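1-deoxy-D-xylulose 5-phosphate reductoisomerase (Zymomonas mobilis, PDB 1R0K) catalyses the NADPH-dependent rearrangement and reduction of 1-deoxy-D-xylulose 5-phosphate to 2-C-methyl-D-erythritol 4-phosphate, using a divalent metal ion. Local coordinates at residues Gly14-Gly17 against His18-Asp22. Sequence-based numbering, arbitrary orientation.
Sequences GSIG and HSTLD
The first turns of helix 15-25, in the beta-alpha-beta unit that opens the Rossmann-type domain, join Gly-14 to His-18 and Ile-16 to Thr-20. Gly-14, Ser-15 and Ile-16 are predicted to bind NADPH, consistent with a dinucleotide-binding turn. Gly-14 is the N-cap residue, and Gly-14 O accepts the first helical bond, from His-18 N at 3.0 Å. Gly-14 O also sits over one face of the His-18 imidazole, toward the rim, 3.4 Å from His-18 CG. With CG beside its own backbone N (chi1 -81°), the ring is brought back toward this carbonyl. His-18 NE2 is hydrogen-bonded to Asp-44. Ser-19 N bonds to Ser-15 O, and Leu-21 N to Gly-17 O, both in the regular i to i+4 pattern. Thr-20 and Ile-16 also touch Met-98 of strand 96-99 and Ile-270 of helix 267-275. Two donors of Thr-20 grip Ile-16 O: Thr-20 N at 2.8 Å, and Thr-20 OG1, placed beside the backbone N (chi1 -59°), at 2.7 Å. An alanine in place of Thr-20 would remove the hydroxyl and is likely to leave Ile-16 O with the backbone N-H alone from that residue. The OG1 bond reaches Ile-16 O from above the carbonyl plane.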
ATOM      1  N   GLY B  14     -23.104  18.925  -1.197  1.00 19.02           N
ATOM      2  CA  GLY B  14     -21.972  19.269  -0.355  1.00 17.77           C
ATOM      3  C   GLY B  14     -20.709  18.995  -1.154  1.00 16.76           C
ATOM      4  O   GLY B  14     -20.802  18.694  -2.343  1.00 15.90           O
ATOM      5  N   SER B  15     -19.538  19.087  -0.531  1.00 15.69           N
ATOM      6  CA  SER B  15     -18.289  18.839  -1.251  1.00 16.76           C
ATOM      7  C   SER B  15     -18.175  17.389  -1.725  1.00 15.94           C
ATOM      8  O   SER B  15     -17.767  17.135  -2.857  1.00 16.51           O
ATOM      9  CB  SER B  15     -17.079  19.198  -0.379  1.00 17.04           C
ATOM     10  OG  SER B  15     -17.092  18.475   0.835  1.00 24.06           O
ATOM     11  N   ILE B  16     -18.529  16.439  -0.863  1.00 15.97           N
ATOM     12  CA  ILE B  16     -18.463  15.027  -1.244  1.00 14.77           C
ATOM     13  C   ILE B  16     -19.423  14.767  -2.407  1.00 13.28           C
ATOM     14  O   ILE B  16     -19.069  14.099  -3.378  1.00 13.77           O
ATOM     15  CB  ILE B  16     -18.844  14.099  -0.062  1.00 16.88           C
ATOM     16  CG1 ILE B  16     -17.803  14.214   1.059  1.00 17.71           C
ATOM     17  CG2 ILE B  16     -18.963  12.651  -0.549  1.00 16.13           C
ATOM     18  CD1 ILE B  16     -16.428  13.666   0.704  1.00 19.27           C
ATOM     19  N   GLY B  17     -20.636  15.303  -2.297  1.00 12.48           N
ATOM     20  CA  GLY B  17     -21.631  15.122  -3.340  1.00 13.64           C
ATOM     21  C   GLY B  17     -21.183  15.679  -4.677  1.00 13.78           C
ATOM     22  O   GLY B  17     -21.386  15.056  -5.718  1.00 15.45           O
ATOM     23  N   HIS B  18     -20.582  16.863  -4.649  1.00 14.12           N
ATOM     24  CA  HIS B  18     -20.090  17.488  -5.867  1.00 15.64           C
ATOM     25  C   HIS B  18     -19.003  16.633  -6.504  1.00 13.42           C
ATOM     26  O   HIS B  18     -18.996  16.426  -7.717  1.00 11.37           O
ATOM     27  CB  HIS B  18     -19.538  18.880  -5.563  1.00 20.25           C
ATOM     28  CG  HIS B  18     -20.591  19.938  -5.466  1.00 26.62           C
ATOM     29  ND1 HIS B  18     -20.343  21.189  -4.946  1.00 31.39           N
ATOM     30  CD2 HIS B  18     -21.892  19.940  -5.846  1.00 30.66           C
ATOM     31  CE1 HIS B  18     -21.444  21.917  -5.009  1.00 33.19           C
ATOM     32  NE2 HIS B  18     -22.398  21.182  -5.551  1.00 31.71           N
ATOM     33  N   SER B  19     -18.081  16.141  -5.680  1.00 12.23           N
ATOM     34  CA  SER B  19     -16.996  15.302  -6.179  1.00 11.64           C
ATOM     35  C   SER B  19     -17.558  13.997  -6.724  1.00 11.33           C
ATOM     36  O   SER B  19     -17.067  13.464  -7.722  1.00 10.81           O
ATOM     37  CB  SER B  19     -15.995  15.005  -5.059  1.00 12.03           C
ATOM     38  OG  SER B  19     -15.337  16.187  -4.631  1.00 11.72           O
ATOM     39  N   THR B  20     -18.597  13.489  -6.069  1.00 10.27           N
ATOM     40  CA  THR B  20     -19.221  12.244  -6.499  1.00 10.51           C
ATOM     41  C   THR B  20     -19.898  12.438  -7.854  1.00 11.54           C
ATOM     42  O   THR B  20     -19.749  11.609  -8.746  1.00 10.89           O
ATOM     43  CB  THR B  20     -20.264  11.756  -5.468  1.00 11.16           C
ATOM     44  OG1 THR B  20     -19.624  11.561  -4.201  1.00  9.35           O
ATOM     45  CG2 THR B  20     -20.890  10.430  -5.920  1.00 11.44           C
ATOM     46  N   LEU B  21     -20.636  13.534  -8.013  1.00 12.30           N
ATOM     47  CA  LEU B  21     -21.314  13.799  -9.284  1.00 13.65           C
ATOM     48  C   LEU B  21     -20.314  14.013 -10.416  1.00 12.97           C
ATOM     49  O   LEU B  21     -20.553  13.601 -11.553  1.00 14.33           O
ATOM     50  CB  LEU B  21     -22.235  15.012  -9.150  1.00 15.84           C
ATOM     51  CG  LEU B  21     -23.614  14.663  -8.574  1.00 16.01           C
ATOM     52  CD1 LEU B  21     -24.373  15.918  -8.217  1.00 17.31           C
ATOM     53  CD2 LEU B  21     -24.382  13.840  -9.590  1.00 15.77           C
ATOM     54  N   ASP B  22     -19.194  14.653 -10.101  1.00 14.02           N
ATOM     55  CA  ASP B  22     -18.150  14.895 -11.089  1.00 14.80           C
ATOM     56  C   ASP B  22     -17.794  13.565 -11.756  1.00 14.85           C
ATOM     57  O   ASP B  22     -17.779  13.458 -12.981  1.00 13.94           O
ATOM     58  CB  ASP B  22     -16.904  15.484 -10.413  1.00 14.78           C
ATOM     59  CG  ASP B  22     -15.783  15.783 -11.403  1.00 17.38           C
ATOM     60  OD1 ASP B  22     -15.760  16.895 -11.974  1.00 15.67           O
ATOM     61  OD2 ASP B  22     -14.925  14.899 -11.616  1.00 17.35           O
TER